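Local coordinates for transcriptional regulator (Aquifex aeolicus, PDB 2EH3), which probably binds DNA as a transcription factor of the TetR/AcrR family, and binds magnesium ions, at residues Ser11-Phe16 / Glu87-Tyr92; Lys59-Leu64 / Glu82-Glu87; Lys71-Leu76 / Glu120-Lys125; Asp114-Phe119 / Leu134-Leu139. One frame throughout, in Å; residues are numbered along the deposited sequence.

How the contacts relate
The first segment of contact 1 lies on helix 3-18, in the N-terminal part, which is predicted to bind DNA. Its partner on helix 88-99 belongs to the C-terminal domain, so contact 1 closes a long loop. Contact 2 closes within that loop, between helices 46-67 and 73-86, and shares Glu87 with contact 1. Contact 3 starts between the two segments of contact 2 and ends on helix 105-126, so it crosses both earlier contacts. Contact 4 opens on helix 105-126 before contact 3 closes there, and crosses it in turn by reaching helix 131-152. Contacts 2 and 3 touch through Leu64 and Leu76. Contacts 3 and 4 meet at Glu120 and Ser135.

Contact 1: Ser11-Phe16 / Glu87-Tyr92; sequences SKELFF and EKKVVY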
# COMPACT_ATOMS: atom_id res chain seq x y z
N SER A 11 -18.48 -12.08 9.81
CA SER A 11 -17.68 -12.17 8.57
C SER A 11 -16.47 -11.25 8.66
O SER A 11 -15.37 -11.60 8.23
CB SER A 11 -18.54 -11.84 7.33
OG SER A 11 -19.67 -12.70 7.21
N LYS A 12 -16.66 -10.06 9.21
CA LYS A 12 -15.53 -9.14 9.36
C LYS A 12 -14.49 -9.78 10.27
O LYS A 12 -13.29 -9.71 10.00
CB LYS A 12 -15.98 -7.79 9.94
CG LYS A 12 -16.62 -6.88 8.92
CD LYS A 12 -16.89 -5.48 9.48
CE LYS A 12 -18.06 -5.49 10.42
NZ LYS A 12 -18.67 -4.12 10.53
N GLU A 13 -14.96 -10.42 11.34
CA GLU A 13 -14.04 -11.07 12.26
C GLU A 13 -13.27 -12.21 11.60
O GLU A 13 -12.03 -12.25 11.70
CB GLU A 13 -14.80 -11.62 13.48
CG GLU A 13 -15.12 -10.54 14.51
CD GLU A 13 -13.88 -9.76 14.93
OE1 GLU A 13 -12.82 -10.40 15.15
OE2 GLU A 13 -13.98 -8.52 15.05
N LEU A 14 -13.97 -13.11 10.92
CA LEU A 14 -13.30 -14.23 10.28
C LEU A 14 -12.39 -13.79 9.13
O LEU A 14 -11.29 -14.30 9.00
CB LEU A 14 -14.30 -15.28 9.77
CG LEU A 14 -15.05 -15.96 10.90
CD1 LEU A 14 -15.97 -17.00 10.30
CD2 LEU A 14 -14.06 -16.58 11.91
N PHE A 15 -12.83 -12.85 8.29
CA PHE A 15 -11.98 -12.39 7.19
C PHE A 15 -10.71 -11.73 7.75
O PHE A 15 -9.63 -11.87 7.18
CB PHE A 15 -12.70 -11.39 6.29
CG PHE A 15 -13.87 -11.97 5.52
CD1 PHE A 15 -13.99 -13.34 5.28
CD2 PHE A 15 -14.83 -11.11 4.98
CE1 PHE A 15 -15.06 -13.85 4.51
CE2 PHE A 15 -15.90 -11.62 4.21
CZ PHE A 15 -16.01 -12.99 3.98
N PHE A 16 -10.85 -10.96 8.83
CA PHE A 16 -9.71 -10.31 9.47
C PHE A 16 -8.73 -11.36 9.98
O PHE A 16 -7.52 -11.29 9.75
CB PHE A 16 -10.19 -9.43 10.64
CG PHE A 16 -9.08 -8.84 11.47
CD1 PHE A 16 -8.25 -7.86 10.94
CD2 PHE A 16 -8.85 -9.27 12.77
CE1 PHE A 16 -7.21 -7.32 11.69
CE2 PHE A 16 -7.83 -8.74 13.53
CZ PHE A 16 -7.00 -7.76 12.99
N GLU A 87 -12.38 1.34 12.46
CA GLU A 87 -12.67 0.35 11.40
C GLU A 87 -11.40 -0.39 10.97
O GLU A 87 -11.36 -0.91 9.87
CB GLU A 87 -13.26 1.05 10.16
CG GLU A 87 -14.52 1.87 10.42
CD GLU A 87 -15.77 1.02 10.59
OE1 GLU A 87 -16.00 0.15 9.73
OE2 GLU A 87 -16.50 1.23 11.58
N LYS A 88 -10.39 -0.51 11.85
CA LYS A 88 -9.14 -1.14 11.41
C LYS A 88 -9.23 -2.57 10.88
O LYS A 88 -8.43 -2.96 10.03
CB LYS A 88 -8.06 -1.01 12.49
CG LYS A 88 -8.42 -1.59 13.83
CD LYS A 88 -7.38 -1.12 14.85
CE LYS A 88 -7.88 -1.36 16.26
NZ LYS A 88 -9.19 -0.69 16.51
N LYS A 89 -10.21 -3.34 11.34
CA LYS A 89 -10.35 -4.70 10.82
C LYS A 89 -10.77 -4.64 9.36
O LYS A 89 -10.32 -5.44 8.52
CB LYS A 89 -11.36 -5.50 11.67
CG LYS A 89 -10.78 -5.85 13.05
CD LYS A 89 -11.75 -6.69 13.86
CE LYS A 89 -11.26 -6.86 15.30
NZ LYS A 89 -10.00 -7.64 15.38
N VAL A 90 -11.62 -3.67 9.01
CA VAL A 90 -12.05 -3.54 7.64
C VAL A 90 -10.91 -2.97 6.79
O VAL A 90 -10.77 -3.34 5.63
CB VAL A 90 -13.31 -2.65 7.53
CG1 VAL A 90 -13.73 -2.46 6.07
CG2 VAL A 90 -14.45 -3.29 8.34
N VAL A 91 -10.09 -2.10 7.38
CA VAL A 91 -8.96 -1.55 6.65
C VAL A 91 -8.02 -2.70 6.29
O VAL A 91 -7.50 -2.76 5.19
CB VAL A 91 -8.19 -0.50 7.51
CG1 VAL A 91 -6.88 -0.12 6.81
CG2 VAL A 91 -9.07 0.73 7.71
N TYR A 92 -7.83 -3.64 7.22
CA TYR A 92 -6.98 -4.80 6.98
C TYR A 92 -7.56 -5.64 5.84
O TYR A 92 -6.85 -6.05 4.91
CB TYR A 92 -6.87 -5.57 8.30
CG TYR A 92 -5.85 -6.66 8.31
CD1 TYR A 92 -6.13 -7.89 7.73
CD2 TYR A 92 -4.60 -6.46 8.89
CE1 TYR A 92 -5.19 -8.91 7.73
CE2 TYR A 92 -3.65 -7.46 8.89
CZ TYR A 92 -3.95 -8.68 8.32
OH TYR A 92 -3.00 -9.67 8.31
O HOH W 1 -16.67 -2.22 11.22
O HOH W 2 -10.17 -10.38 15.87
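Glu13 OE1 accepts from a water at 2.7 Å, and Lys89 NZ donates to the same water. The direct ion pair, Lys89 NZ to Glu13 OE1, is long at 4.0 Å, and the water bridges the two charged groups. Glu13 also lays its other oxygen against the lysine chain, with OE2 3.1 Å from Lys89 CD. The last torsion of Lys89 (chi4 -66°) bends NZ out of an otherwise extended chain, to within 3.1 Å of Phe16 CE2. Lower in the same chain, Lys89 CG sits over the centre of the Phe16 ring in a CH-pi contact, 3.8 Å from the centroid. Phe16 then turns its edge to the face of Tyr92. This T-shaped pair has centroids 5.1 Å apart and planes at 74°. The contact joins helix 3-18, part of the predicted DNA-binding domain of a TetR-type regulator, to helix 88-99 of the C-terminal domain. The two short helical segments cross at 51°. Lys12 packs CD tightly on Val90 CG2, at 3.5 Å. Its NZ pairs with Glu9 and also reaches Glu87 OE1 through a second water. Helix 46-67 lies against the same region, with Ile53 on Lys12 and Thr57 on Val90. The hydroxyl of Tyr92 is hydrogen-bonded to Arg105 of the second subunit.

Contact 2: Lys59-Leu64 / Glu82-Glu87; sequences KKIISL and EVLYRE. With MG (magnesium ion), chain C.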
# COMPACT_ATOMS: atom_id res chain seq x y z
N LYS A 59 -19.46 4.09 3.32
CA LYS A 59 -20.55 5.00 3.67
C LYS A 59 -20.23 5.81 4.91
O LYS A 59 -20.68 6.95 5.00
CB LYS A 59 -21.87 4.24 3.84
CG LYS A 59 -22.53 3.98 2.50
CD LYS A 59 -23.67 2.99 2.60
CE LYS A 59 -24.45 2.97 1.31
NZ LYS A 59 -23.53 2.94 0.13
N LYS A 60 -19.48 5.23 5.85
CA LYS A 60 -19.10 5.98 7.05
C LYS A 60 -18.14 7.09 6.62
O LYS A 60 -18.12 8.17 7.23
CB LYS A 60 -18.42 5.08 8.10
CG LYS A 60 -19.39 4.13 8.77
CD LYS A 60 -18.69 3.11 9.67
CE LYS A 60 -19.71 2.09 10.16
NZ LYS A 60 -19.10 0.86 10.75
N ILE A 61 -17.34 6.81 5.59
CA ILE A 61 -16.38 7.79 5.09
C ILE A 61 -17.13 8.91 4.38
O ILE A 61 -16.82 10.10 4.56
CB ILE A 61 -15.36 7.14 4.14
CG1 ILE A 61 -14.53 6.11 4.92
CG2 ILE A 61 -14.43 8.20 3.55
CD1 ILE A 61 -13.79 6.67 6.11
N ILE A 62 -18.11 8.55 3.56
CA ILE A 62 -18.91 9.56 2.88
C ILE A 62 -19.56 10.44 3.95
O ILE A 62 -19.54 11.67 3.83
CB ILE A 62 -19.98 8.90 2.00
CG1 ILE A 62 -19.27 8.17 0.85
CG2 ILE A 62 -20.99 9.94 1.46
CD1 ILE A 62 -20.23 7.44 -0.09
N SER A 63 -20.14 9.83 4.98
CA SER A 63 -20.78 10.59 6.06
C SER A 63 -19.79 11.53 6.73
O SER A 63 -20.12 12.68 7.04
CB SER A 63 -21.35 9.65 7.12
OG SER A 63 -22.46 8.97 6.60
N LEU A 64 -18.58 11.04 6.98
CA LEU A 64 -17.55 11.85 7.61
C LEU A 64 -17.32 13.14 6.81
O LEU A 64 -17.27 14.24 7.38
CB LEU A 64 -16.24 11.05 7.70
CG LEU A 64 -15.01 11.77 8.25
CD1 LEU A 64 -14.28 10.87 9.23
CD2 LEU A 64 -14.08 12.16 7.12
N GLU A 82 -9.52 8.78 12.99
CA GLU A 82 -10.23 8.10 14.06
C GLU A 82 -11.17 7.02 13.52
O GLU A 82 -11.23 5.91 14.06
CB GLU A 82 -11.00 9.13 14.89
CG GLU A 82 -10.09 9.97 15.77
CD GLU A 82 -10.77 11.22 16.28
OE1 GLU A 82 -11.88 11.52 15.79
OE2 GLU A 82 -10.20 11.94 17.15
N VAL A 83 -11.90 7.34 12.44
CA VAL A 83 -12.81 6.36 11.84
C VAL A 83 -12.02 5.19 11.27
O VAL A 83 -12.39 4.05 11.51
CB VAL A 83 -13.68 7.00 10.74
CG1 VAL A 83 -14.41 5.92 9.91
CG2 VAL A 83 -14.68 7.96 11.40
N LEU A 84 -10.94 5.46 10.53
CA LEU A 84 -10.17 4.34 10.00
C LEU A 84 -9.66 3.44 11.13
O LEU A 84 -9.65 2.21 10.99
CB LEU A 84 -9.00 4.84 9.18
CG LEU A 84 -9.35 5.61 7.90
CD1 LEU A 84 -8.07 6.18 7.28
CD2 LEU A 84 -10.06 4.70 6.93
N TYR A 85 -9.25 4.05 12.25
CA TYR A 85 -8.73 3.27 13.37
C TYR A 85 -9.83 2.41 13.98
O TYR A 85 -9.60 1.24 14.27
CB TYR A 85 -8.11 4.20 14.44
CG TYR A 85 -7.28 3.46 15.46
CD1 TYR A 85 -5.91 3.23 15.24
CD2 TYR A 85 -7.87 2.95 16.61
CE1 TYR A 85 -5.13 2.49 16.17
CE2 TYR A 85 -7.11 2.20 17.55
CZ TYR A 85 -5.75 1.99 17.31
OH TYR A 85 -5.01 1.28 18.22
N ARG A 86 -11.02 2.98 14.18
CA ARG A 86 -12.16 2.22 14.72
C ARG A 86 -12.50 1.07 13.76
O ARG A 86 -12.88 -0.03 14.20
CB ARG A 86 -13.40 3.11 14.85
CG ARG A 86 -13.33 4.21 15.91
CD ARG A 86 -14.73 4.64 16.35
NE ARG A 86 -15.63 4.97 15.24
CZ ARG A 86 -15.68 6.15 14.62
NH1 ARG A 86 -14.87 7.13 15.00
NH2 ARG A 86 -16.54 6.35 13.63
N GLU A 87 -12.38 1.34 12.46
CA GLU A 87 -12.67 0.35 11.40
C GLU A 87 -11.40 -0.39 10.97
O GLU A 87 -11.36 -0.91 9.87
CB GLU A 87 -13.26 1.05 10.16
CG GLU A 87 -14.52 1.87 10.42
CD GLU A 87 -15.77 1.02 10.59
OE1 GLU A 87 -16.00 0.15 9.73
OE2 GLU A 87 -16.50 1.23 11.58
MG MG C . -10.81 14.09 18.24
O HOH W 3 -11.75 14.23 16.08
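Lys60 NZ donates to Glu87 OE2 at 2.8 Å, forming a salt bridge. The ammonium comes to the syn side of the carboxylate, 35° out of its plane. The lysine chain is extended beyond CG and crosses the glutamate at about a right angle. Glu87 is bent at chi2 (-76°), which places CD off the extended path, and its OE1 is hydrogen-bonded to Thr57. Both carboxylate oxygens therefore have partners on helix 46-67. Earlier in the chain, on helix 73-86, Glu82 OE2 binds a magnesium ion at 2.5 Å. A metal-bound water donates to Glu82 OE1, so the carboxylate holds the ion directly and through water. Glu78 supplies another ligand. The apolar part of the contact centres on Val83, whose two methyls split their partners. CG2 meets Leu64 CD1 at 3.7 Å, and CG1 meets Ile61 CD1 at 3.9 Å. The same Ile61 methyl also touches Leu84 CD2. The two helical segments run nearly antiparallel, at 162°, with axes 10.9 Å apart. Helix 46-67 packs along helix 73-86 beyond this contact too, with Ile61 on Phe80 and Leu64 on Leu76 and Met79.

Contact 3: Lys71-Leu76 / Glu120-Lys125; sequences KTPEEL and EKFLEK. With MG (magnesium ion), chain B.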
# COMPACT_ATOMS: atom_id res chain seq x y z
N LYS A 71 -15.17 21.92 8.90
CA LYS A 71 -14.00 21.84 9.78
C LYS A 71 -12.70 22.23 9.06
O LYS A 71 -12.64 22.30 7.83
CB LYS A 71 -13.81 20.41 10.32
CG LYS A 71 -14.96 19.82 11.13
CD LYS A 71 -15.45 20.76 12.22
CE LYS A 71 -16.42 20.05 13.17
NZ LYS A 71 -17.56 19.34 12.48
N THR A 72 -11.67 22.52 9.83
CA THR A 72 -10.37 22.80 9.22
C THR A 72 -9.85 21.48 8.63
O THR A 72 -10.26 20.39 9.02
CB THR A 72 -9.31 23.25 10.26
OG1 THR A 72 -9.06 22.18 11.18
CG2 THR A 72 -9.78 24.46 11.04
N PRO A 73 -8.94 21.55 7.66
CA PRO A 73 -8.41 20.31 7.09
C PRO A 73 -7.80 19.40 8.17
O PRO A 73 -7.99 18.19 8.14
CB PRO A 73 -7.33 20.82 6.12
CG PRO A 73 -7.94 22.07 5.64
CD PRO A 73 -8.49 22.72 6.89
N GLU A 74 -7.08 19.99 9.13
CA GLU A 74 -6.45 19.23 10.20
C GLU A 74 -7.49 18.48 11.03
O GLU A 74 -7.30 17.31 11.40
CB GLU A 74 -5.62 20.16 11.09
CG GLU A 74 -4.52 20.87 10.28
CD GLU A 74 -4.85 22.32 9.90
OE1 GLU A 74 -5.90 22.60 9.28
OE2 GLU A 74 -4.02 23.18 10.22
N GLU A 75 -8.58 19.15 11.37
CA GLU A 75 -9.61 18.48 12.16
C GLU A 75 -10.40 17.45 11.34
O GLU A 75 -10.81 16.40 11.87
CB GLU A 75 -10.53 19.53 12.77
CG GLU A 75 -9.84 20.29 13.94
CD GLU A 75 -9.50 19.42 15.16
OE1 GLU A 75 -10.37 18.66 15.61
OE2 GLU A 75 -8.36 19.53 15.68
N LEU A 76 -10.65 17.73 10.07
CA LEU A 76 -11.35 16.74 9.24
C LEU A 76 -10.44 15.48 9.18
O LEU A 76 -10.91 14.35 9.31
CB LEU A 76 -11.55 17.27 7.81
CG LEU A 76 -12.08 16.20 6.85
CD1 LEU A 76 -13.53 15.90 7.16
CD2 LEU A 76 -11.90 16.70 5.39
N GLU A 120 -10.44 16.15 -2.31
CA GLU A 120 -10.05 17.24 -3.21
C GLU A 120 -11.07 18.33 -3.22
O GLU A 120 -10.71 19.53 -3.13
CB GLU A 120 -9.87 16.75 -4.65
CG GLU A 120 -8.54 16.17 -4.86
CD GLU A 120 -8.15 16.08 -6.30
OE1 GLU A 120 -7.06 15.51 -6.49
OE2 GLU A 120 -8.88 16.55 -7.22
N LYS A 121 -12.35 17.95 -3.34
CA LYS A 121 -13.45 18.92 -3.37
C LYS A 121 -13.42 19.77 -2.12
O LYS A 121 -13.61 20.98 -2.17
CB LYS A 121 -14.80 18.21 -3.48
CG LYS A 121 -15.02 17.56 -4.86
CD LYS A 121 -16.44 17.02 -5.05
CE LYS A 121 -16.50 15.99 -6.19
NZ LYS A 121 -15.82 16.44 -7.45
N PHE A 122 -13.23 19.13 -0.97
CA PHE A 122 -13.14 19.86 0.30
C PHE A 122 -11.96 20.85 0.28
O PHE A 122 -12.07 22.02 0.72
CB PHE A 122 -13.00 18.82 1.43
CG PHE A 122 -12.54 19.40 2.74
CD1 PHE A 122 -13.46 19.95 3.64
CD2 PHE A 122 -11.19 19.39 3.08
CE1 PHE A 122 -13.02 20.48 4.84
CE2 PHE A 122 -10.73 19.92 4.29
CZ PHE A 122 -11.66 20.47 5.17
N LEU A 123 -10.81 20.42 -0.23
CA LEU A 123 -9.66 21.30 -0.26
C LEU A 123 -9.73 22.41 -1.29
O LEU A 123 -9.02 23.40 -1.15
CB LEU A 123 -8.39 20.48 -0.49
CG LEU A 123 -7.99 19.58 0.67
CD1 LEU A 123 -6.90 18.66 0.19
CD2 LEU A 123 -7.52 20.41 1.87
N GLU A 124 -10.59 22.27 -2.31
CA GLU A 124 -10.67 23.32 -3.35
C GLU A 124 -11.24 24.61 -2.81
O GLU A 124 -10.98 25.68 -3.39
CB GLU A 124 -11.52 22.86 -4.54
CG GLU A 124 -10.90 21.80 -5.48
CD GLU A 124 -9.75 22.31 -6.37
OE1 GLU A 124 -9.64 23.52 -6.67
OE2 GLU A 124 -8.97 21.44 -6.79
N LYS A 125 -11.97 24.53 -1.70
CA LYS A 125 -12.59 25.70 -1.12
C LYS A 125 -11.56 26.73 -0.72
O LYS A 125 -11.62 27.88 -1.18
CB LYS A 125 -13.48 25.32 0.07
CG LYS A 125 -14.58 24.34 -0.31
CD LYS A 125 -15.84 24.57 0.52
CE LYS A 125 -16.96 23.62 0.10
NZ LYS A 125 -17.43 23.87 -1.30
MG MG B . -9.02 18.01 17.49
O HOH W 4 -9.73 20.13 18.34
O HOH W 5 -6.81 18.56 18.06
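Leu76 and Phe122 reach toward each other tip to tip. Leu76 CD2 stands over the centre of the Phe122 ring, 3.5 Å from the centroid and 10° off the ring normal, a CH-pi contact. Phe122 has CG anti to the backbone N (chi1 165°), and its side chain projects toward the start of helix 73-86. The rim of the ring meets that turn. Lys71 O lies near the ring plane, 3.4 Å from Phe122 CZ, and Pro73 CA is also at the edge, 3.7 Å from Phe122 CE2. The proline side chain crosses the phenylalanine at about a right angle. Its CG touches both Phe122 CE2, at 3.8 Å, and Leu123 CD2. The aromatic side chain thus packs on the first turn of the helix, where Thr72 is the N-cap. Thr72 OG1 accepts from Glu75 N at 3.1 Å, with an N-H...O angle of 160°. Glu75 itself grips a magnesium ion with both carboxylate oxygens, OE1 at 2.4 Å and OE2 at 2.5 Å. Two waters and Glu78 add to this site. Helix 46-67 packs on Leu76 through Leu64 and Phe65, while Phe127 and Phe172 touch Pro73. The capping bond and the Glu75 metal ligands do not cross the contact. Across the two segments the contact is apolar apart from the carbonyl of Lys71 at the ring rim. That oxygen faces the slightly positive C-H edge, which should make the approach mildly favourable.

Contact 4: Asp114-Phe119 / Leu134-Leu139; sequences DAKRRF and LSEIIL
Lys116 passes its CB, CG and CD across the CD1 methyl of Leu139 and then turns its tip to Glu136. Helices 105-126 and 131-152 belong to the C-terminal domain of the TetR-type fold, and their segments cross at 126°. CB of Lys116 lies 3.6 Å from Leu139 CD1. CG, anti to the backbone N (chi1 -164°), presses on the same methyl at 3.5 Å, tighter than usual for two carbons, and CD remains within reach of it. The chain then bends at its last two torsions. CE comes near Glu136 OE2, and NZ forms a salt bridge to that oxygen whose hydrogen bond is weak, at 3.3 Å. The strongest partner of Glu136 is the hydroxyl of Tyr149 of the second subunit, and Lys163 of that subunit also forms a salt bridge to OE2. The lysine thus adds to a carboxylate already engaged at the dimer interface, and the gathered positive groups would favour its charged form. Ser135 OG is bonded to Glu132 O and to Glu120. Phe119 fills the other half of the contact. Its CE2 meets Ile138 CB at the ring edge, 3.7 Å away, and Ser135 CA lies obliquely by the ring. Phe65 of helix 46-67 and Leu77 of helix 73-86 also pack on this ring. On the far flank of helix 105-126, Asp114 is shared by Arg117, through a weak bond, Arg118 and His58. Arg118 NE points at Asp114 OD2 over 2.9 Å, the oxygen lying just 1° out of the guanidinium plane.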
# COMPACT_ATOMS: atom_id res chain seq x y z
N ASP A 114 -12.66 7.55 -4.89
CA ASP A 114 -13.81 8.31 -4.42
C ASP A 114 -13.43 9.15 -3.22
O ASP A 114 -13.82 10.32 -3.13
CB ASP A 114 -14.98 7.42 -4.03
CG ASP A 114 -16.21 8.24 -3.63
OD1 ASP A 114 -16.79 8.90 -4.51
OD2 ASP A 114 -16.58 8.24 -2.44
N ALA A 115 -12.69 8.56 -2.28
CA ALA A 115 -12.28 9.31 -1.11
C ALA A 115 -11.39 10.48 -1.56
O ALA A 115 -11.50 11.59 -1.03
CB ALA A 115 -11.49 8.40 -0.15
N LYS A 116 -10.52 10.22 -2.53
CA LYS A 116 -9.63 11.27 -3.03
C LYS A 116 -10.43 12.40 -3.67
O LYS A 116 -10.13 13.58 -3.42
CB LYS A 116 -8.65 10.70 -4.06
CG LYS A 116 -7.47 11.63 -4.33
CD LYS A 116 -6.36 10.89 -5.05
CE LYS A 116 -6.41 11.13 -6.55
NZ LYS A 116 -5.94 12.49 -6.88
N ARG A 117 -11.44 12.06 -4.47
CA ARG A 117 -12.27 13.08 -5.11
C ARG A 117 -12.96 13.94 -4.06
O ARG A 117 -13.00 15.16 -4.18
CB ARG A 117 -13.34 12.45 -6.02
CG ARG A 117 -12.81 11.91 -7.35
CD ARG A 117 -13.97 11.62 -8.33
NE ARG A 117 -14.94 10.65 -7.82
CZ ARG A 117 -14.78 9.33 -7.89
NH1 ARG A 117 -13.70 8.82 -8.45
NH2 ARG A 117 -15.71 8.52 -7.39
N ARG A 118 -13.49 13.30 -3.01
CA ARG A 118 -14.17 14.07 -1.97
C ARG A 118 -13.23 14.95 -1.19
O ARG A 118 -13.56 16.09 -0.83
CB ARG A 118 -14.90 13.12 -1.02
CG ARG A 118 -16.03 12.42 -1.70
CD ARG A 118 -16.68 11.43 -0.77
NE ARG A 118 -17.75 10.69 -1.44
CZ ARG A 118 -19.00 11.13 -1.53
NH1 ARG A 118 -19.33 12.30 -0.97
NH2 ARG A 118 -19.91 10.41 -2.15
N PHE A 119 -12.04 14.43 -0.88
CA PHE A 119 -11.07 15.20 -0.17
C PHE A 119 -10.64 16.40 -1.03
O PHE A 119 -10.49 17.53 -0.53
CB PHE A 119 -9.89 14.30 0.18
CG PHE A 119 -8.87 14.95 1.05
CD1 PHE A 119 -9.24 15.84 2.07
CD2 PHE A 119 -7.52 14.66 0.85
CE1 PHE A 119 -8.27 16.42 2.88
CE2 PHE A 119 -6.55 15.23 1.66
CZ PHE A 119 -6.92 16.11 2.67
N LEU A 134 -2.13 18.53 -2.63
CA LEU A 134 -2.31 18.22 -1.22
C LEU A 134 -3.05 16.92 -1.03
O LEU A 134 -2.76 16.16 -0.09
CB LEU A 134 -3.11 19.34 -0.55
CG LEU A 134 -2.37 20.64 -0.28
CD1 LEU A 134 -3.39 21.77 0.06
CD2 LEU A 134 -1.39 20.41 0.87
N SER A 135 -4.00 16.61 -1.91
CA SER A 135 -4.75 15.37 -1.73
C SER A 135 -3.83 14.16 -1.87
O SER A 135 -3.97 13.21 -1.11
CB SER A 135 -5.92 15.27 -2.72
OG SER A 135 -5.46 15.04 -4.05
N GLU A 136 -2.88 14.21 -2.82
CA GLU A 136 -1.93 13.14 -3.07
C GLU A 136 -1.00 12.99 -1.87
O GLU A 136 -0.76 11.87 -1.36
CB GLU A 136 -1.07 13.45 -4.29
CG GLU A 136 -1.85 13.66 -5.59
CD GLU A 136 -2.16 12.37 -6.33
OE1 GLU A 136 -1.92 11.27 -5.77
OE2 GLU A 136 -2.68 12.48 -7.46
N ILE A 137 -0.46 14.12 -1.43
CA ILE A 137 0.46 14.12 -0.29
C ILE A 137 -0.21 13.58 0.98
O ILE A 137 0.31 12.67 1.65
CB ILE A 137 0.94 15.53 0.05
CG1 ILE A 137 1.81 16.09 -1.10
CG2 ILE A 137 1.73 15.49 1.36
CD1 ILE A 137 2.08 17.60 -0.99
N ILE A 138 -1.35 14.15 1.31
CA ILE A 138 -2.02 13.77 2.54
C ILE A 138 -2.57 12.36 2.52
O ILE A 138 -2.43 11.64 3.52
CB ILE A 138 -3.09 14.82 2.87
CG1 ILE A 138 -2.37 16.15 3.14
CG2 ILE A 138 -3.89 14.39 4.11
CD1 ILE A 138 -3.31 17.34 3.29
N LEU A 139 -3.18 11.93 1.42
CA LEU A 139 -3.65 10.55 1.39
C LEU A 139 -2.47 9.60 1.47
O LEU A 139 -2.54 8.56 2.12
CB LEU A 139 -4.45 10.26 0.12
CG LEU A 139 -5.87 10.83 0.08
CD1 LEU A 139 -6.57 10.36 -1.20
CD2 LEU A 139 -6.65 10.36 1.29